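Local structure of D-methionine-binding lipoprotein MetQ (4YAH) at residues I33-I38 / K244-A249; V48-A53 / V61-F66; Y112-Y117 / L142-L147; L147-Q150 / L154-L157; K156-V161 / V167-E172. The protein binds methionine as the lipoprotein component of a binding-protein-dependent, ATP-driven permease that transports D-methionine. All coordinates share one frame; numbering follows the deposited sequence.

Contact 1 (I33-I38 / K244-A249); sequences IKVGVI and KKFVQA
The closest backbone approach between strand segment 33-38 and helix segment 244-249 is 8.4 Å, from Ile33 CA to Phe246 CA, and with no hydrogen bond between the two it is side chains that span the gap. Phe246 does most of the spanning. Its CG lies anti to the backbone N (chi1 178°), which carries the ring off the helix toward the strand, where Val35 comes to meet it from the opposite direction. Val35 CG2 stands 3.9 Å from the centroid of the Phe246 ring and only 6° off the ring normal, a CH-pi contact centred on the face. The second methyl of the same isopropyl group is set toward the outer end of the ring, with Val35 CG1 3.8 Å from Phe246 CE2 and just as close to CZ. Nearer the helix, Ile33 CD1 reaches Phe246 CB more loosely, at 4.5 Å. Val61, on the adjoining strand 60-66, touches Ile33, Val35 and Phe246 alike and extends the apolar cluster. Helix 241-250 is thereby laid on one face of the six-stranded mixed sheet, a helix-on-sheet layer of the kind that builds the lobes of periplasmic binding proteins. Buried and purely apolar, the contact is held by shape and by the exclusion of water, with no hydrogen bond across it to fix direction.

Contact 2 (V48-A53 / V61-F66); sequences VAQKVA and VELVTF
Val61 faces two residues of the helix segment 48-53 at once. Its CG2, anti to its own carbonyl carbon, touches Ala53 CB at 3.8 Å, while its CB lies near the CG of Gln50. Both backbone polar atoms of Val61 are also engaged. The amide reaches the helix through a water that accepts from Val61 N and donates to Gln50 O. The carbonyl is met directly, Gln50 NE2 standing 2.8 Å from Val61 O with an almost straight N-H...O angle of 172°. The bond leaves in the plane of the Gln50 amide but arrives tilted 32° from the plane of the accepting carbonyl. Gln50 gets there because its CG is anti to the backbone N (chi1 176°) and the chain runs extended beyond it.

Helix 41-57 is the connection of a beta-alpha-beta crossover between the parallel strands 32-38 and 60-66, and the helix and strand segments here run nearly antiparallel, their axes 8.7 Å apart at closest. Strand 60-66 is outermost in its sheet within the chain, and along this edge the glutamine and two waters meet backbone atoms of Val61 and Leu63. Glu62 turns the other way: its CB leaves the backbone away from the helix, and its backbone pairs with Ile33 and Val35 of the inner strand. At Leu63 the side chain faces the helix again, with CG 3.8 Å from Gln50 NE2 and CD1 alongside OE1. A second water accepts from Leu63 N and, at 3.0 Å, from Gln50 NE2, whose amide group thus donates to both a carbonyl and a water.

Contact 3 (Y112-Y117 / L142-L147); sequences YPIAGY and LGRSLL. With MET (methionine), chain B.
Arg144 is stretched out from CG to NE, with CG anti to its backbone N (chi1 177°), and this straight chain brings the guanidinium face on against Ile114 and up to the bound methionine. Ile114 CB lies over one face of the group, 3.7 Å above its plane and offset toward the rim, with CG2 close to NE. The ligand comes in at the edge: Arg144 NH1 donates to methionine OXT at 2.8 Å, with an N-H...O angle of 136°. Arg144 NH2 makes a weak bond to Tyr112 O at 3.1 Å and also donates to a water that lies 2.7 Å from methionine O, within hydrogen-bonding reach. The main charge partner of Arg144 is Glu221, in a salt bridge, and Tyr227 adds a cation-pi contact. A leucine in place of Arg144 would probably strand the ligand carboxylate without this positive mate and leave Glu221 without its salt bridge. Tyr112 CD2 approaches the methionine N at 3.8 Å. This side of the pocket is built where the chain passes from strand 103-111 of the six-stranded sheet to strand 115-117 of the five-stranded one, with helix 139-151 contributing the arginine.

Contact 4 (L147-Q150 / L154-L157); sequences LLLQ and LIKL
The carboxamide of Gln150 is the flat group here, and Leu157 occupies one of its faces. Leu157 N donates to Gln150 OE1 at 2.8 Å from above the carbonyl plane, 37° out of it, and on this same side Leu157 CG lies 4.0 Å from Gln150 CD. A water on the other side of the plane donates to Gln150 OE1 and to Leu157 O, and takes a weak bond from Lys156 NZ. A chi1 of 175° and an extended chain carry the amide obliquely across to Leu157. Were Gln150 replaced by an alanine, Leu157 N would probably lose its side-chain acceptor and a gap would open beside the leucine. The backbone turn is closed by Leu154 N, which bonds to Leu149 O at 3.0 Å; a CA-H...O contact of 3.3 Å from Gln150 CA to Ile155 O lies next to it. Apolar contacts add to this: Ile155 CD1 meets Leu149 CB at 3.7 Å, Leu149 CD2 touches Leu154 CD1, and Leu147 CD2 crosses Leu157 CD1 at about a right angle, 3.9 Å away. The turn thus takes the chain from helix 139-151 into strand 156-157, which pairs with strand 170-172; Pro165 covers Leu147 and Leu157, and Phe219 of strand 219-220 packs against Leu148 and Leu149.

Contact 5 (K156-V161 / V167-E172); sequences KLKDGV and VLDVVE
Lys156 and Val171 share the shortest of the backbone bonds between these segments, 2.8 Å from Val171 N to Lys156 O. The same oxygen accepts a longer one, 3.3 Å, from Glu172 N, so that Val171 and Glu172 together face Lys156 in a classic beta bulge. Lys156 N returns a bond to Glu172 O, and past the bulge Lys158 N donates to Asp169 O at 2.9 Å. Between these bonds Leu157 and Val170 form a non-hydrogen-bonded antiparallel pair, and Leu157 CA sends a CA-H...O contact to Asp169 O.

Among the apolar contacts, Leu157 CD2 meets Val170 CG2 at 3.8 Å on one face of the ribbon; Val171 CG1 presses on Lys158 CG at 3.3 Å, tighter than usual, as the two side chains cross at about a right angle.

Charged groups approach without touching. The Lys156 chain crosses Glu172, yet Lys156 NZ stays 5.5 Å from Glu172 OE1. Lys158 NZ donates instead to a water, 2.6 Å away, that passes a bond on to Asp169 OD1, while Asp169 OD2 is held by Thr166 N. Val161 CG1 packs against the same carboxylate, 3.6 Å from Asp169 CG. The ribbon is joined to helix 139-151 on its Lys156-Leu157 strand, and the 3-10 turn before its second strand sets Val167 on Ile179 and Glu181 of strand 178-182.

Two clusters stand on opposite sides of the chain's centre. Contacts 1 and 2 share the six-stranded sheet, where strands 32-38 and 60-66 are neighbours: the first is buried and wholly apolar, the second, at the sheet's edge, mixes apolar contact with amide and water bonds. Contacts 3, 4 and 5 follow one another along the chain, 3 and 4 sharing Leu147 on helix 139-151, 4 and 5 sharing Lys156 and Leu157. Their chemistry changes from a buried charged ligand site, through a partly buried turn, to a surface ribbon dominated by backbone bonds, with charges that stay apart or meet through water. Contact 3 alone touches the methionine; the centres of contacts 2 and 5 are about 41 Å apart.

Contact 1 (I33-I38 / K244-A249)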
# COMPACT_ATOMS: atom_id res chain seq x y z
N ILE A 33 -2.05 18.43 14.67
CA ILE A 33 -1.09 17.55 14.02
C ILE A 33 -1.48 17.38 12.55
O ILE A 33 -2.65 17.24 12.24
CB ILE A 33 -1.01 16.17 14.75
CG1 ILE A 33 0.07 15.29 14.12
CG2 ILE A 33 -2.35 15.47 14.75
CD1 ILE A 33 0.29 13.98 14.88
N LYS A 34 -0.50 17.42 11.67
CA LYS A 34 -0.73 17.19 10.24
C LYS A 34 -0.31 15.76 9.89
O LYS A 34 0.83 15.37 10.17
CB LYS A 34 0.05 18.19 9.39
CG LYS A 34 -0.40 19.66 9.52
CD LYS A 34 0.28 20.50 8.47
CE LYS A 34 -0.19 21.95 8.54
NZ LYS A 34 0.38 22.78 7.44
N VAL A 35 -1.21 15.00 9.27
CA VAL A 35 -0.92 13.61 8.89
C VAL A 35 -1.12 13.42 7.40
O VAL A 35 -2.19 13.72 6.88
CB VAL A 35 -1.81 12.62 9.64
CG1 VAL A 35 -1.38 11.19 9.34
CG2 VAL A 35 -1.74 12.86 11.15
N GLY A 36 -0.08 12.92 6.73
CA GLY A 36 -0.16 12.64 5.31
C GLY A 36 -0.79 11.29 5.01
O GLY A 36 -0.41 10.28 5.59
N VAL A 37 -1.76 11.30 4.09
CA VAL A 37 -2.51 10.11 3.69
C VAL A 37 -2.72 10.13 2.19
O VAL A 37 -2.52 11.17 1.55
CB VAL A 37 -3.88 10.01 4.42
CG1 VAL A 37 -3.67 10.02 5.93
CG2 VAL A 37 -4.79 11.16 4.04
N ILE A 38 -3.12 9.00 1.63
CA ILE A 38 -3.35 8.92 0.18
C ILE A 38 -4.83 9.09 -0.16
O ILE A 38 -5.70 8.52 0.51
CB ILE A 38 -2.87 7.58 -0.41
CG1 ILE A 38 -1.48 7.21 0.12
CG2 ILE A 38 -2.87 7.65 -1.94
CD1 ILE A 38 -0.40 8.20 -0.23
N LYS A 244 0.99 10.02 19.72
CA LYS A 244 0.45 8.90 20.48
C LYS A 244 -1.07 8.91 20.40
O LYS A 244 -1.70 7.86 20.23
CB LYS A 244 0.90 8.94 21.93
CG LYS A 244 2.38 8.73 22.14
CD LYS A 244 2.70 8.78 23.65
CE LYS A 244 4.14 9.14 23.90
NZ LYS A 244 4.44 9.22 25.36
N LYS A 245 -1.66 10.10 20.49
CA LYS A 245 -3.10 10.23 20.41
C LYS A 245 -3.63 9.79 19.05
O LYS A 245 -4.65 9.12 18.97
CB LYS A 245 -3.54 11.67 20.67
CG LYS A 245 -3.45 12.09 22.12
CD LYS A 245 -3.87 13.55 22.22
CE LYS A 245 -3.86 14.01 23.64
NZ LYS A 245 -3.88 15.49 23.71
N PHE A 246 -2.95 10.22 17.99
CA PHE A 246 -3.42 9.90 16.66
C PHE A 246 -3.36 8.38 16.45
O PHE A 246 -4.25 7.78 15.86
CB PHE A 246 -2.59 10.60 15.60
CG PHE A 246 -3.01 10.25 14.22
CD1 PHE A 246 -4.21 10.71 13.74
CD2 PHE A 246 -2.25 9.42 13.43
CE1 PHE A 246 -4.64 10.38 12.47
CE2 PHE A 246 -2.68 9.07 12.15
CZ PHE A 246 -3.87 9.57 11.69
N VAL A 247 -2.29 7.77 16.94
CA VAL A 247 -2.15 6.32 16.79
C VAL A 247 -3.31 5.63 17.48
O VAL A 247 -3.90 4.70 16.94
CB VAL A 247 -0.80 5.83 17.34
CG1 VAL A 247 -0.75 4.30 17.45
CG2 VAL A 247 0.34 6.34 16.45
N GLN A 248 -3.64 6.07 18.69
CA GLN A 248 -4.72 5.43 19.43
C GLN A 248 -6.06 5.63 18.73
O GLN A 248 -6.92 4.74 18.75
CB GLN A 248 -4.76 5.96 20.88
CG GLN A 248 -3.71 5.28 21.76
CD GLN A 248 -3.50 5.95 23.12
OE1 GLN A 248 -4.12 5.58 24.11
NE2 GLN A 248 -2.58 6.92 23.16
N ALA A 249 -6.23 6.78 18.09
CA ALA A 249 -7.46 7.08 17.37
C ALA A 249 -7.60 6.19 16.13
O ALA A 249 -8.67 5.66 15.83
CB ALA A 249 -7.50 8.55 16.98

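Contact 2 (V48-A53 / V61-F66)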
# COMPACT_ATOMS: atom_id res chain seq x y z
N VAL A 48 -12.07 8.92 9.47
CA VAL A 48 -12.70 8.35 10.65
C VAL A 48 -11.75 8.48 11.85
O VAL A 48 -12.18 8.80 12.96
CB VAL A 48 -13.09 6.89 10.40
CG1 VAL A 48 -13.67 6.25 11.64
CG2 VAL A 48 -14.09 6.82 9.26
N ALA A 49 -10.45 8.27 11.61
CA ALA A 49 -9.45 8.42 12.69
C ALA A 49 -9.40 9.85 13.19
O ALA A 49 -9.29 10.11 14.38
CB ALA A 49 -8.08 8.00 12.20
N GLN A 50 -9.48 10.78 12.24
CA GLN A 50 -9.56 12.21 12.54
C GLN A 50 -10.74 12.49 13.47
O GLN A 50 -10.62 13.24 14.44
CB GLN A 50 -9.69 12.98 11.23
CG GLN A 50 -9.87 14.47 11.34
CD GLN A 50 -10.09 15.08 9.96
OE1 GLN A 50 -10.99 14.67 9.23
NE2 GLN A 50 -9.24 16.02 9.57
N LYS A 51 -11.86 11.86 13.17
CA LYS A 51 -13.07 12.04 13.96
C LYS A 51 -12.91 11.47 15.36
O LYS A 51 -13.26 12.13 16.34
CB LYS A 51 -14.25 11.37 13.25
CG LYS A 51 -15.58 11.49 13.96
CD LYS A 51 -16.40 10.22 13.77
CE LYS A 51 -17.68 10.24 14.57
NZ LYS A 51 -18.41 8.95 14.51
N VAL A 52 -12.40 10.24 15.45
CA VAL A 52 -12.15 9.61 16.75
C VAL A 52 -11.22 10.49 17.57
O VAL A 52 -11.45 10.69 18.76
CB VAL A 52 -11.53 8.19 16.60
CG1 VAL A 52 -11.10 7.61 17.96
CG2 VAL A 52 -12.53 7.26 15.95
N ALA A 53 -10.18 11.03 16.94
CA ALA A 53 -9.22 11.85 17.67
C ALA A 53 -9.89 13.08 18.25
O ALA A 53 -9.58 13.49 19.38
CB ALA A 53 -8.07 12.24 16.78
N VAL A 61 -6.69 17.04 14.21
CA VAL A 61 -5.94 16.39 13.15
C VAL A 61 -6.27 16.98 11.78
O VAL A 61 -7.43 17.03 11.38
CB VAL A 61 -6.22 14.88 13.13
CG1 VAL A 61 -5.48 14.20 11.97
CG2 VAL A 61 -5.83 14.25 14.48
N GLU A 62 -5.23 17.41 11.07
CA GLU A 62 -5.35 17.88 9.70
C GLU A 62 -4.81 16.81 8.76
O GLU A 62 -3.65 16.42 8.89
CB GLU A 62 -4.58 19.18 9.50
CG GLU A 62 -4.70 19.72 8.10
CD GLU A 62 -3.94 21.01 7.91
OE1 GLU A 62 -3.53 21.62 8.91
OE2 GLU A 62 -3.74 21.42 6.74
N LEU A 63 -5.64 16.36 7.82
CA LEU A 63 -5.18 15.41 6.82
C LEU A 63 -4.60 16.17 5.63
O LEU A 63 -5.22 17.10 5.11
CB LEU A 63 -6.32 14.50 6.38
CG LEU A 63 -6.97 13.71 7.51
CD1 LEU A 63 -8.14 12.89 6.98
CD2 LEU A 63 -5.95 12.80 8.23
N VAL A 64 -3.37 15.82 5.27
CA VAL A 64 -2.73 16.34 4.08
C VAL A 64 -2.72 15.21 3.08
O VAL A 64 -2.17 14.16 3.36
CB VAL A 64 -1.31 16.82 4.37
CG1 VAL A 64 -0.65 17.38 3.12
CG2 VAL A 64 -1.32 17.88 5.47
N THR A 65 -3.33 15.43 1.91
CA THR A 65 -3.53 14.33 0.97
C THR A 65 -2.49 14.32 -0.13
O THR A 65 -2.02 15.37 -0.58
CB THR A 65 -4.93 14.35 0.34
OG1 THR A 65 -5.11 15.56 -0.42
CG2 THR A 65 -6.00 14.23 1.39
N PHE A 66 -2.14 13.10 -0.54
CA PHE A 66 -1.15 12.83 -1.58
C PHE A 66 -1.76 11.79 -2.52
O PHE A 66 -2.71 11.11 -2.15
CB PHE A 66 0.16 12.30 -0.98
CG PHE A 66 0.85 13.26 -0.07
CD1 PHE A 66 1.84 14.10 -0.56
CD2 PHE A 66 0.52 13.34 1.27
CE1 PHE A 66 2.48 15.00 0.28
CE2 PHE A 66 1.14 14.24 2.11
CZ PHE A 66 2.13 15.06 1.62
O HOH W 1 -8.19 17.75 7.29
O HOH W 2 -9.26 15.72 14.73

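Contact 3 (Y112-Y117 / L142-L147)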
# COMPACT_ATOMS: atom_id res chain seq x y z
N TYR A 112 -3.18 -4.83 3.57
CA TYR A 112 -4.03 -4.69 2.38
C TYR A 112 -3.57 -5.72 1.36
O TYR A 112 -2.73 -5.41 0.51
CB TYR A 112 -3.93 -3.29 1.81
CG TYR A 112 -4.48 -2.19 2.67
CD1 TYR A 112 -5.84 -2.06 2.88
CD2 TYR A 112 -3.63 -1.25 3.24
CE1 TYR A 112 -6.35 -1.02 3.65
CE2 TYR A 112 -4.13 -0.21 4.01
CZ TYR A 112 -5.49 -0.11 4.21
OH TYR A 112 -6.01 0.91 4.96
N PRO A 113 -4.08 -6.96 1.45
CA PRO A 113 -3.55 -7.99 0.55
C PRO A 113 -3.74 -7.57 -0.90
O PRO A 113 -4.81 -7.13 -1.31
CB PRO A 113 -4.37 -9.23 0.92
CG PRO A 113 -4.77 -9.00 2.38
CD PRO A 113 -5.07 -7.51 2.40
N ILE A 114 -2.65 -7.64 -1.66
CA ILE A 114 -2.64 -7.08 -3.00
C ILE A 114 -3.18 -8.10 -4.00
O ILE A 114 -3.06 -9.31 -3.80
CB ILE A 114 -1.22 -6.63 -3.38
CG1 ILE A 114 -1.28 -5.61 -4.52
CG2 ILE A 114 -0.32 -7.82 -3.68
CD1 ILE A 114 0.07 -4.92 -4.74
N ALA A 115 -3.78 -7.59 -5.07
CA ALA A 115 -4.43 -8.45 -6.05
C ALA A 115 -4.02 -8.11 -7.48
O ALA A 115 -3.51 -7.02 -7.76
CB ALA A 115 -5.93 -8.35 -5.91
N GLY A 116 -4.21 -9.08 -8.36
CA GLY A 116 -4.08 -8.90 -9.79
C GLY A 116 -5.45 -8.65 -10.40
O GLY A 116 -6.43 -9.29 -10.01
N TYR A 117 -5.51 -7.70 -11.32
CA TYR A 117 -6.76 -7.25 -11.94
C TYR A 117 -6.62 -7.20 -13.44
O TYR A 117 -5.51 -7.09 -13.95
CB TYR A 117 -7.16 -5.84 -11.46
CG TYR A 117 -7.30 -5.67 -9.97
CD1 TYR A 117 -8.51 -5.85 -9.33
CD2 TYR A 117 -6.20 -5.29 -9.19
CE1 TYR A 117 -8.64 -5.68 -7.96
CE2 TYR A 117 -6.32 -5.11 -7.82
CZ TYR A 117 -7.54 -5.30 -7.20
OH TYR A 117 -7.68 -5.12 -5.84
N LEU A 142 7.40 -3.98 -6.20
CA LEU A 142 7.79 -4.78 -7.34
C LEU A 142 8.08 -6.22 -6.89
O LEU A 142 7.56 -7.19 -7.46
CB LEU A 142 9.02 -4.20 -8.02
CG LEU A 142 9.66 -5.10 -9.10
CD1 LEU A 142 8.65 -5.39 -10.18
CD2 LEU A 142 10.90 -4.46 -9.66
N GLY A 143 8.91 -6.36 -5.86
CA GLY A 143 9.30 -7.68 -5.38
C GLY A 143 8.07 -8.43 -4.94
O GLY A 143 7.88 -9.59 -5.28
N ARG A 144 7.23 -7.74 -4.21
CA ARG A 144 5.97 -8.29 -3.73
C ARG A 144 5.09 -8.82 -4.86
O ARG A 144 4.48 -9.88 -4.74
CB ARG A 144 5.25 -7.20 -2.96
CG ARG A 144 3.90 -7.55 -2.45
CD ARG A 144 3.27 -6.34 -1.83
NE ARG A 144 2.07 -6.66 -1.08
CZ ARG A 144 1.29 -5.76 -0.49
NH1 ARG A 144 1.57 -4.46 -0.59
NH2 ARG A 144 0.23 -6.16 0.18
N SER A 145 4.99 -8.04 -5.94
CA SER A 145 4.21 -8.42 -7.11
C SER A 145 4.78 -9.63 -7.80
O SER A 145 4.04 -10.53 -8.20
CB SER A 145 4.13 -7.25 -8.08
OG SER A 145 3.46 -6.17 -7.45
N LEU A 146 6.10 -9.67 -7.94
CA LEU A 146 6.73 -10.83 -8.56
C LEU A 146 6.53 -12.09 -7.71
O LEU A 146 6.30 -13.18 -8.25
CB LEU A 146 8.21 -10.57 -8.80
CG LEU A 146 8.52 -9.48 -9.83
CD1 LEU A 146 9.99 -9.31 -9.91
CD2 LEU A 146 7.96 -9.83 -11.19
N LEU A 147 6.59 -11.95 -6.39
CA LEU A 147 6.32 -13.09 -5.52
C LEU A 147 4.89 -13.59 -5.70
O LEU A 147 4.64 -14.79 -5.66
CB LEU A 147 6.59 -12.73 -4.06
CG LEU A 147 8.08 -12.56 -3.78
CD1 LEU A 147 8.26 -11.88 -2.43
CD2 LEU A 147 8.82 -13.89 -3.84
N MET B . -1.17 0.63 1.00
CA MET B . -0.07 0.05 0.22
C MET B . -0.14 -1.46 0.32
O MET B . -0.24 -1.97 1.43
CB MET B . 1.28 0.54 0.73
CG MET B . 2.47 0.14 -0.14
SD MET B . 4.06 0.73 0.48
CE MET B . 3.95 2.47 0.06
OXT MET B . -0.06 -2.16 -0.71
O HOH W 3 -0.49 -4.40 2.60

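Contact 4 (L147-Q150 / L154-L157)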
# COMPACT_ATOMS: atom_id res chain seq x y z
N LEU A 147 6.59 -11.95 -6.39
CA LEU A 147 6.32 -13.09 -5.52
C LEU A 147 4.89 -13.59 -5.70
O LEU A 147 4.64 -14.79 -5.66
CB LEU A 147 6.59 -12.73 -4.06
CG LEU A 147 8.08 -12.56 -3.78
CD1 LEU A 147 8.26 -11.88 -2.43
CD2 LEU A 147 8.82 -13.89 -3.84
N LEU A 148 3.95 -12.66 -5.94
CA LEU A 148 2.56 -13.05 -6.15
C LEU A 148 2.40 -13.79 -7.48
O LEU A 148 1.69 -14.80 -7.56
CB LEU A 148 1.64 -11.82 -6.07
CG LEU A 148 0.14 -12.08 -6.27
CD1 LEU A 148 -0.38 -13.16 -5.34
CD2 LEU A 148 -0.65 -10.81 -6.04
N LEU A 149 3.07 -13.29 -8.52
CA LEU A 149 3.03 -13.93 -9.83
C LEU A 149 3.65 -15.33 -9.76
O LEU A 149 3.23 -16.23 -10.50
CB LEU A 149 3.77 -13.07 -10.86
CG LEU A 149 3.08 -11.73 -11.15
CD1 LEU A 149 3.92 -10.88 -12.09
CD2 LEU A 149 1.68 -11.90 -11.71
N GLN A 150 4.63 -15.50 -8.89
CA GLN A 150 5.24 -16.81 -8.68
C GLN A 150 4.26 -17.72 -7.93
O GLN A 150 4.10 -18.90 -8.28
CB GLN A 150 6.56 -16.69 -7.91
CG GLN A 150 7.18 -18.06 -7.55
CD GLN A 150 8.54 -17.92 -6.89
OE1 GLN A 150 9.56 -18.31 -7.47
NE2 GLN A 150 8.57 -17.37 -5.69
N LEU A 154 2.74 -18.33 -12.57
CA LEU A 154 3.01 -17.74 -13.87
C LEU A 154 4.51 -17.66 -14.15
O LEU A 154 4.94 -17.79 -15.30
CB LEU A 154 2.38 -16.36 -13.97
CG LEU A 154 0.85 -16.36 -14.04
CD1 LEU A 154 0.32 -14.96 -13.91
CD2 LEU A 154 0.37 -16.95 -15.35
N ILE A 155 5.30 -17.49 -13.10
CA ILE A 155 6.74 -17.37 -13.23
C ILE A 155 7.42 -18.13 -12.10
O ILE A 155 6.78 -18.48 -11.09
CB ILE A 155 7.22 -15.90 -13.19
CG1 ILE A 155 6.86 -15.26 -11.85
CG2 ILE A 155 6.63 -15.12 -14.34
CD1 ILE A 155 7.30 -13.81 -11.70
N LYS A 156 8.71 -18.37 -12.25
CA LYS A 156 9.52 -18.86 -11.15
C LYS A 156 10.72 -17.94 -10.99
O LYS A 156 11.31 -17.49 -11.98
CB LYS A 156 9.97 -20.31 -11.38
CG LYS A 156 10.72 -20.89 -10.18
CD LYS A 156 11.00 -22.38 -10.36
CE LYS A 156 12.24 -22.80 -9.58
NZ LYS A 156 12.35 -22.15 -8.23
N LEU A 157 11.05 -17.66 -9.74
CA LEU A 157 12.17 -16.80 -9.39
C LEU A 157 13.36 -17.59 -8.85
O LEU A 157 13.20 -18.69 -8.30
CB LEU A 157 11.75 -15.79 -8.34
CG LEU A 157 10.55 -14.91 -8.69
CD1 LEU A 157 10.15 -14.17 -7.45
CD2 LEU A 157 10.91 -13.96 -9.82
O HOH W 4 11.56 -19.85 -6.46
O HOH W 5 6.05 -20.82 -9.75

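Contact 5 (K156-V161 / V167-E172)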
# COMPACT_ATOMS: atom_id res chain seq x y z
N LYS A 156 8.71 -18.37 -12.25
CA LYS A 156 9.52 -18.86 -11.15
C LYS A 156 10.72 -17.94 -10.99
O LYS A 156 11.31 -17.49 -11.98
CB LYS A 156 9.97 -20.31 -11.38
CG LYS A 156 10.72 -20.89 -10.18
CD LYS A 156 11.00 -22.38 -10.36
CE LYS A 156 12.24 -22.80 -9.58
NZ LYS A 156 12.35 -22.15 -8.23
N LEU A 157 11.05 -17.66 -9.74
CA LEU A 157 12.17 -16.80 -9.39
C LEU A 157 13.36 -17.59 -8.85
O LEU A 157 13.20 -18.69 -8.30
CB LEU A 157 11.75 -15.79 -8.34
CG LEU A 157 10.55 -14.91 -8.69
CD1 LEU A 157 10.15 -14.17 -7.45
CD2 LEU A 157 10.91 -13.96 -9.82
N LYS A 158 14.53 -16.99 -8.99
CA LYS A 158 15.76 -17.52 -8.41
C LYS A 158 15.62 -17.73 -6.91
O LYS A 158 14.85 -17.05 -6.24
CB LYS A 158 16.93 -16.56 -8.65
CG LYS A 158 17.50 -16.60 -10.04
CD LYS A 158 18.76 -15.74 -10.12
CE LYS A 158 19.21 -15.55 -11.56
NZ LYS A 158 20.51 -14.84 -11.66
N ASP A 159 16.40 -18.66 -6.37
CA ASP A 159 16.43 -18.84 -4.93
C ASP A 159 17.12 -17.66 -4.26
O ASP A 159 17.93 -16.96 -4.88
CB ASP A 159 17.13 -20.15 -4.58
CG ASP A 159 16.45 -21.36 -5.22
OD1 ASP A 159 15.22 -21.32 -5.41
OD2 ASP A 159 17.16 -22.34 -5.53
N GLY A 160 16.75 -17.41 -3.01
CA GLY A 160 17.43 -16.44 -2.17
C GLY A 160 17.05 -14.99 -2.41
O GLY A 160 17.74 -14.09 -1.93
N VAL A 161 15.96 -14.74 -3.13
CA VAL A 161 15.60 -13.36 -3.45
C VAL A 161 14.96 -12.62 -2.28
O VAL A 161 14.98 -11.39 -2.25
CB VAL A 161 14.61 -13.28 -4.64
CG1 VAL A 161 15.28 -13.69 -5.92
CG2 VAL A 161 13.35 -14.11 -4.38
N VAL A 167 12.99 -8.29 -11.97
CA VAL A 167 12.67 -9.03 -13.18
C VAL A 167 13.87 -9.85 -13.64
O VAL A 167 13.71 -10.90 -14.27
CB VAL A 167 12.20 -8.07 -14.28
CG1 VAL A 167 11.97 -8.81 -15.60
CG2 VAL A 167 10.91 -7.41 -13.85
N LEU A 168 15.07 -9.41 -13.31
CA LEU A 168 16.28 -10.19 -13.62
C LEU A 168 16.31 -11.56 -12.93
O LEU A 168 17.03 -12.45 -13.36
CB LEU A 168 17.53 -9.42 -13.23
CG LEU A 168 17.75 -8.09 -13.94
CD1 LEU A 168 19.05 -7.47 -13.45
CD2 LEU A 168 17.76 -8.25 -15.44
N ASP A 169 15.53 -11.71 -11.86
CA ASP A 169 15.47 -12.96 -11.10
C ASP A 169 14.45 -13.97 -11.65
O ASP A 169 14.27 -15.04 -11.08
CB ASP A 169 15.13 -12.66 -9.65
CG ASP A 169 16.24 -11.90 -8.94
OD1 ASP A 169 17.41 -12.34 -9.05
OD2 ASP A 169 15.96 -10.88 -8.27
N VAL A 170 13.77 -13.63 -12.74
CA VAL A 170 12.81 -14.53 -13.34
C VAL A 170 13.57 -15.60 -14.09
O VAL A 170 14.31 -15.28 -15.02
CB VAL A 170 11.84 -13.81 -14.27
CG1 VAL A 170 10.95 -14.82 -15.03
CG2 VAL A 170 10.98 -12.87 -13.47
N VAL A 171 13.38 -16.85 -13.69
CA VAL A 171 14.11 -17.96 -14.32
C VAL A 171 13.22 -18.89 -15.13
O VAL A 171 13.72 -19.64 -15.97
CB VAL A 171 14.87 -18.79 -13.26
CG1 VAL A 171 15.97 -17.94 -12.67
CG2 VAL A 171 13.96 -19.30 -12.16
N GLU A 172 11.91 -18.85 -14.89
CA GLU A 172 10.93 -19.52 -15.73
C GLU A 172 9.80 -18.55 -16.02
O GLU A 172 9.33 -17.82 -15.13
CB GLU A 172 10.39 -20.78 -15.07
CG GLU A 172 11.45 -21.82 -14.74
CD GLU A 172 10.87 -23.03 -14.04
OE1 GLU A 172 11.65 -23.81 -13.45
OE2 GLU A 172 9.63 -23.19 -14.08
O HOH W 6 19.63 -12.46 -11.15